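PDB 4K2H: intracellular protease/amidase from Salmonella enterica subsp. enterica serovar Typhimurium, which is of uncertain function but binds zinc and may be a peptidase or amidase of the DJ-1/PfpI superfamily. Local coordinates for residues V22-D25 against I26-L30; A93-A97 against A98-I102. The protein carries 1 engineered substitution. All blocks are in the same frame, centred on the assembly; numbering follows the deposited sequence.

How the contacts relate
Both contacts are local to one chain of a dimer and lie at the C-terminal ends of helices that flank the parallel sheet of the DJ-1/PfpI fold. Contact 1 covers the last turns of helix 17-29, in the crossover between strands 6-11 and 33-38; contact 2 takes the chain from helix 86-97 into strand 101-104. Their centres are 21 Å apart and their nearest atoms about 8 Å, without touching, but helix 159-171 packs on side chains of both. Contact 1 supplies a ligand to a zinc ion shared between the subunits. Contact 2 is away from the zinc sites, although its strand leads toward the turn that carries the nucleophilic cysteine in many relatives.

Contact 1. Residues V22-D25 against I26-L30; sequences VTLD and ILRRL. With ZN (zinc ion), chain P.
Asp25 grips Arg29 one helical turn on and holds a zinc ion with the same carboxylate. Arg29 NE gives a nearly straight bond of 2.8 Å to Asp25 OD2, on its syn side but tilted out of the carboxylate plane, while the oxygen sits in the guanidinium plane. The two flat groups are turned 52° apart, and the second link, from Arg29 NH2 to Asp25 OD1 at 3.1 Å, is weak. Asp25 OD1 is also a ligand of the metal, 2.1 Å from the zinc ion. With CG anti to the backbone N (chi1 163°), the carboxylate stands out from the helix, and Arg29 reaches back to it. Glu16, Glu17 and His49 of the second subunit complete the site, so the metal ties the two chains together; the arginine probably steadies the carboxylate and offsets part of its charge.

Behind these groups runs regular alpha-helical bonding, Ile26 N to Val22 O through Arg29 N to Asp25 O, in the helix of a beta-alpha-beta crossover between strands 6-11 and 33-38. On another side Leu24 sets its methyls against Arg28: CD1 lies 3.8 Å above one face of the guanidinium, toward its rim, and CD2 comes to 3.5 Å from Arg28 NH1. Arg28 NH2 is engaged by Asp56 and the carbonyl of Val34. Thr23 OG1 turns back to Glu19 O, which leaves its CG2 beside Leu27 CD1 at 3.9 Å, the two side chains pointing the same way. Val22 CG1 and Ile26 CG1 touch loosely at 4.3 Å on the side covered by Phe160 and Leu164 of helix 159-171.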
ATOM      1  N   VAL A  22      -1.444  -2.707   1.831  1.00 26.42           N
ATOM      2  CA  VAL A  22      -2.871  -2.614   1.466  1.00 26.38           C
ATOM      3  C   VAL A  22      -3.638  -3.665   2.273  1.00 26.87           C
ATOM      4  O   VAL A  22      -4.681  -3.354   2.845  1.00 28.22           O
ATOM      5  CB  VAL A  22      -3.137  -2.719  -0.048  1.00 26.97           C
ATOM      6  CG1 VAL A  22      -4.636  -2.719  -0.363  1.00 28.08           C
ATOM      7  CG2 VAL A  22      -2.514  -1.556  -0.791  1.00 26.86           C
ATOM      8  N   THR A  23      -3.084  -4.877   2.409  1.00 26.51           N
ATOM      9  CA  THR A  23      -3.787  -5.940   3.118  1.00 25.61           C
ATOM     10  C   THR A  23      -3.951  -5.558   4.582  1.00 26.60           C
ATOM     11  O   THR A  23      -4.998  -5.762   5.207  1.00 25.29           O
ATOM     12  CB  THR A  23      -3.033  -7.284   3.042  1.00 25.43           C
ATOM     13  OG1 THR A  23      -2.757  -7.611   1.686  1.00 24.69           O
ATOM     14  CG2 THR A  23      -3.868  -8.420   3.666  1.00 25.85           C
ATOM     15  N   LEU A  24      -2.884  -5.008   5.146  1.00 26.08           N
ATOM     16  CA  LEU A  24      -2.930  -4.586   6.516  1.00 26.98           C
ATOM     17  C   LEU A  24      -3.937  -3.447   6.718  1.00 27.15           C
ATOM     18  O   LEU A  24      -4.697  -3.424   7.679  1.00 28.24           O
ATOM     19  CB  LEU A  24      -1.520  -4.173   6.923  1.00 27.64           C
ATOM     20  CG  LEU A  24      -1.405  -3.744   8.345  1.00 28.08           C
ATOM     21  CD1 LEU A  24      -0.029  -4.167   8.836  1.00 28.22           C
ATOM     22  CD2 LEU A  24      -1.678  -2.246   8.452  1.00 28.17           C
ATOM     23  N   ASP A  25      -3.928  -2.487   5.821  1.00 26.84           N
ATOM     24  CA  ASP A  25      -4.877  -1.374   5.908  1.00 27.86           C
ATOM     25  C   ASP A  25      -6.334  -1.893   5.874  1.00 27.61           C
ATOM     26  O   ASP A  25      -7.183  -1.494   6.679  1.00 26.26           O
ATOM     27  CB  ASP A  25      -4.589  -0.367   4.781  1.00 27.16           C
ATOM     28  CG  ASP A  25      -5.717   0.573   4.515  1.00 28.90           C
ATOM     29  OD1 ASP A  25      -5.579   1.732   4.912  1.00 30.78           O
ATOM     30  OD2 ASP A  25      -6.743   0.210   3.859  1.00 29.50           O
ATOM     31  N   ILE A  26      -6.627  -2.776   4.937  1.00 29.36           N
ATOM     32  CA  ILE A  26      -8.018  -3.271   4.803  1.00 30.22           C
ATOM     33  C   ILE A  26      -8.439  -3.984   6.092  1.00 31.39           C
ATOM     34  O   ILE A  26      -9.475  -3.654   6.690  1.00 33.43           O
ATOM     35  CB  ILE A  26      -8.158  -4.219   3.600  1.00 30.67           C
ATOM     36  CG1 ILE A  26      -7.899  -3.458   2.296  1.00 30.73           C
ATOM     37  CG2 ILE A  26      -9.531  -4.892   3.569  1.00 31.09           C
ATOM     38  CD1 ILE A  26      -8.850  -2.314   2.047  1.00 31.02           C
ATOM     39  N   LEU A  27      -7.607  -4.921   6.538  1.00 30.70           N
ATOM     40  CA  LEU A  27      -7.869  -5.671   7.749  1.00 30.94           C
ATOM     41  C   LEU A  27      -8.100  -4.746   8.940  1.00 32.28           C
ATOM     42  O   LEU A  27      -9.060  -4.948   9.707  1.00 32.55           O
ATOM     43  CB  LEU A  27      -6.742  -6.657   8.052  1.00 30.71           C
ATOM     44  CG  LEU A  27      -6.511  -7.830   7.072  1.00 30.32           C
ATOM     45  CD1 LEU A  27      -5.180  -8.524   7.360  1.00 30.00           C
ATOM     46  CD2 LEU A  27      -7.626  -8.852   7.153  1.00 31.36           C
ATOM     47  N   ARG A  28      -7.244  -3.743   9.099  1.00 31.18           N
ATOM     48  CA  ARG A  28      -7.346  -2.852  10.243  1.00 32.24           C
ATOM     49  C   ARG A  28      -8.532  -1.892  10.117  1.00 33.64           C
ATOM     50  O   ARG A  28      -9.062  -1.459  11.131  1.00 34.50           O
ATOM     51  CB  ARG A  28      -6.013  -2.091  10.524  1.00 32.30           C
ATOM     52  CG  ARG A  28      -5.066  -2.860  11.442  1.00 32.52           C
ATOM     53  CD  ARG A  28      -3.683  -2.206  11.647  1.00 34.05           C
ATOM     54  NE  ARG A  28      -2.756  -3.056  12.422  1.00 33.99           N
ATOM     55  CZ  ARG A  28      -1.426  -2.923  12.499  1.00 35.29           C
ATOM     56  NH1 ARG A  28      -0.753  -1.969  11.844  1.00 34.42           N
ATOM     57  NH2 ARG A  28      -0.736  -3.798  13.222  1.00 35.99           N
ATOM     58  N   ARG A  29      -8.980  -1.575   8.903  1.00 35.21           N
ATOM     59  CA  ARG A  29     -10.209  -0.769   8.757  1.00 35.77           C
ATOM     60  C   ARG A  29     -11.404  -1.527   9.310  1.00 37.84           C
ATOM     61  O   ARG A  29     -12.310  -0.926   9.874  1.00 36.96           O
ATOM     62  CB  ARG A  29     -10.503  -0.418   7.309  1.00 36.30           C
ATOM     63  CG  ARG A  29      -9.808   0.827   6.813  1.00 35.88           C
ATOM     64  CD  ARG A  29      -9.889   0.915   5.320  1.00 35.71           C
ATOM     65  NE  ARG A  29      -8.826   1.749   4.807  1.00 36.55           N
ATOM     66  CZ  ARG A  29      -8.866   3.071   4.757  1.00 36.60           C
ATOM     67  NH1 ARG A  29      -9.935   3.727   5.165  1.00 36.07           N
ATOM     68  NH2 ARG A  29      -7.810   3.738   4.283  1.00 38.50           N
ATOM     69  N   LEU A  30     -11.390  -2.847   9.154  1.00 38.76           N
ATOM     70  CA  LEU A  30     -12.438  -3.722   9.700  1.00 39.26           C
ATOM     71  C   LEU A  30     -12.174  -4.135  11.130  1.00 41.32           C
ATOM     72  O   LEU A  30     -12.718  -5.123  11.569  1.00 42.72           O
ATOM     73  CB  LEU A  30     -12.511  -4.980   8.863  1.00 39.31           C
ATOM     74  CG  LEU A  30     -12.957  -4.683   7.445  1.00 40.02           C
ATOM     75  CD1 LEU A  30     -12.529  -5.788   6.524  1.00 40.40           C
ATOM     76  CD2 LEU A  30     -14.469  -4.497   7.423  1.00 41.62           C
TER
HETATM   77 ZN    ZN P 201      -4.295   2.618   6.318  1.00 34.66          ZN

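Contact 2. Residues A93-A97 against A98-I102; sequences ARHDA and AGKLI
His95 lays its CB against the delta methyl of Ile102, with CB to CD1 at 3.9 Å, and Lys100 comes in obliquely beside its ring. The lysine does this with its first carbons: CG lies 4.1 Å from His95 CD2, after which the chain bends at chi2 (-45°) and carries its end away. The imidazole is fixed at both nitrogens by backbone groups, ND1 with Phe91 O and NE2 with Phe67 N. Asp96 crosses Ile102 at about a right angle, its carboxylate carbon CG resting 4.0 Å from Ile102 CG1. That carboxylate is held by Arg122, Lys120 and the amide of Asn149.

Between these side chains the helix 86-97 ends in a Schellman motif. Lys100 N reaches back to His95 O at 2.9 Å, and Gly99 N bonds to Asp96 O at 3.0 Å, from well above the carbonyl plane. Gly99 is the C-prime residue, and its positive phi of 70° turns the chain out of the helix. Just before it, Ala98 N still reaches Arg94 O at 3.1 Å in the helical manner, with a weak second link to His95 O. Beyond the turn Leu101 and Ile102 enter the parallel sheet alongside strand 69-72, Leu101 sharing backbone bonds with Asp68 and Val70.

Two N-H groups thus converge on His95 O, one of them weakly. The carbonyls of Arg94, His95 and Asp96 are met by backbone N-H groups of the turn, while Ile102 packs its CG1 over the flat face of the Asp96 carboxylate, whose negative charge is probably balanced by the two basic residues around it.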
ATOM      1  N   ALA A  93       3.777 -24.135   8.817  1.00 32.53           N
ATOM      2  CA  ALA A  93       3.356 -25.537   8.777  1.00 34.32           C
ATOM      3  C   ALA A  93       2.369 -25.788   9.910  1.00 35.63           C
ATOM      4  O   ALA A  93       1.326 -26.411   9.710  1.00 35.83           O
ATOM      5  CB  ALA A  93       4.543 -26.480   8.860  1.00 35.23           C
ATOM      6  N   ARG A  94       2.689 -25.237  11.078  1.00 35.00           N
ATOM      7  CA  ARG A  94       1.872 -25.393  12.249  1.00 35.00           C
ATOM      8  C   ARG A  94       0.474 -24.803  12.045  1.00 34.80           C
ATOM      9  O   ARG A  94      -0.531 -25.430  12.385  1.00 35.96           O
ATOM     10  CB  ARG A  94       2.583 -24.738  13.431  1.00 35.31           C
ATOM     11  CG  ARG A  94       1.825 -24.778  14.744  1.00 36.75           C
ATOM     12  CD  ARG A  94       2.719 -24.341  15.900  1.00 38.50           C
ATOM     13  NE  ARG A  94       3.290 -23.005  15.713  1.00 37.81           N
ATOM     14  CZ  ARG A  94       2.677 -21.863  16.005  1.00 38.01           C
ATOM     15  NH1 ARG A  94       3.312 -20.702  15.811  1.00 39.93           N
ATOM     16  NH2 ARG A  94       1.445 -21.852  16.496  1.00 38.10           N
ATOM     17  N   HIS A  95       0.415 -23.585  11.522  1.00 33.71           N
ATOM     18  CA  HIS A  95      -0.857 -22.940  11.255  1.00 32.37           C
ATOM     19  C   HIS A  95      -1.637 -23.728  10.211  1.00 33.74           C
ATOM     20  O   HIS A  95      -2.855 -23.869  10.315  1.00 34.50           O
ATOM     21  CB  HIS A  95      -0.679 -21.481  10.794  1.00 30.36           C
ATOM     22  CG  HIS A  95      -0.369 -20.534  11.905  1.00 29.14           C
ATOM     23  ND1 HIS A  95       0.872 -20.464  12.484  1.00 31.29           N
ATOM     24  CD2 HIS A  95      -1.138 -19.650  12.575  1.00 29.57           C
ATOM     25  CE1 HIS A  95       0.869 -19.566  13.453  1.00 29.89           C
ATOM     26  NE2 HIS A  95      -0.346 -19.065  13.533  1.00 29.82           N
ATOM     27  N   ASP A  96      -0.944 -24.229   9.206  1.00 34.00           N
ATOM     28  CA  ASP A  96      -1.601 -24.964   8.165  1.00 36.55           C
ATOM     29  C   ASP A  96      -2.257 -26.213   8.769  1.00 38.28           C
ATOM     30  O   ASP A  96      -3.427 -26.483   8.498  1.00 38.83           O
ATOM     31  CB  ASP A  96      -0.631 -25.333   7.053  1.00 37.13           C
ATOM     32  CG  ASP A  96      -1.326 -25.605   5.734  1.00 40.28           C
ATOM     33  OD1 ASP A  96      -2.586 -25.621   5.658  1.00 40.63           O
ATOM     34  OD2 ASP A  96      -0.589 -25.801   4.755  1.00 41.43           O
ATOM     35  N   ALA A  97      -1.531 -26.917   9.628  1.00 37.58           N
ATOM     36  CA  ALA A  97      -2.009 -28.196  10.151  1.00 40.17           C
ATOM     37  C   ALA A  97      -3.165 -27.982  11.137  1.00 42.36           C
ATOM     38  O   ALA A  97      -3.946 -28.897  11.376  1.00 45.02           O
ATOM     39  CB  ALA A  97      -0.870 -28.957  10.820  1.00 39.49           C
ATOM     40  N   ALA A  98      -3.267 -26.775  11.705  1.00 40.67           N
ATOM     41  CA  ALA A  98      -4.382 -26.428  12.583  1.00 39.74           C
ATOM     42  C   ALA A  98      -5.564 -25.831  11.817  1.00 38.64           C
ATOM     43  O   ALA A  98      -6.440 -25.262  12.415  1.00 39.16           O
ATOM     44  CB  ALA A  98      -3.911 -25.467  13.660  1.00 38.34           C
ATOM     45  N   GLY A  99      -5.569 -25.932  10.492  1.00 39.73           N
ATOM     46  CA  GLY A  99      -6.631 -25.367   9.660  1.00 39.18           C
ATOM     47  C   GLY A  99      -6.688 -23.838   9.573  1.00 39.21           C
ATOM     48  O   GLY A  99      -7.682 -23.296   9.097  1.00 39.08           O
ATOM     49  N   LYS A 100      -5.668 -23.113  10.042  1.00 38.33           N
ATOM     50  CA  LYS A 100      -5.721 -21.642   9.927  1.00 37.62           C
ATOM     51  C   LYS A 100      -5.489 -21.217   8.480  1.00 36.40           C
ATOM     52  O   LYS A 100      -4.992 -22.007   7.653  1.00 33.78           O
ATOM     53  CB  LYS A 100      -4.723 -20.967  10.842  1.00 37.10           C
ATOM     54  CG  LYS A 100      -4.813 -21.440  12.269  1.00 38.78           C
ATOM     55  CD  LYS A 100      -6.261 -21.507  12.732  1.00 41.04           C
ATOM     56  CE  LYS A 100      -6.341 -21.618  14.237  1.00 42.42           C
ATOM     57  NZ  LYS A 100      -7.752 -21.680  14.675  1.00 43.59           N
ATOM     58  N   LEU A 101      -5.883 -19.985   8.164  1.00 35.47           N
ATOM     59  CA  LEU A 101      -5.739 -19.480   6.794  1.00 33.88           C
ATOM     60  C   LEU A 101      -4.271 -19.107   6.434  1.00 33.67           C
ATOM     61  O   LEU A 101      -3.586 -18.363   7.141  1.00 32.27           O
ATOM     62  CB  LEU A 101      -6.691 -18.296   6.543  1.00 33.21           C
ATOM     63  CG  LEU A 101      -8.182 -18.504   6.864  1.00 32.73           C
ATOM     64  CD1 LEU A 101      -8.985 -17.226   6.636  1.00 32.19           C
ATOM     65  CD2 LEU A 101      -8.757 -19.656   6.046  1.00 33.06           C
ATOM     66  N   ILE A 102      -3.808 -19.653   5.318  1.00 33.35           N
ATOM     67  CA  ILE A 102      -2.489 -19.348   4.777  1.00 31.63           C
ATOM     68  C   ILE A 102      -2.727 -18.563   3.516  1.00 30.37           C
ATOM     69  O   ILE A 102      -3.392 -19.039   2.560  1.00 29.88           O
ATOM     70  CB  ILE A 102      -1.725 -20.621   4.437  1.00 32.81           C
ATOM     71  CG1 ILE A 102      -1.774 -21.592   5.619  1.00 34.76           C
ATOM     72  CG2 ILE A 102      -0.315 -20.309   3.973  1.00 32.89           C
ATOM     73  CD1 ILE A 102      -1.254 -21.018   6.917  1.00 35.81           C
TER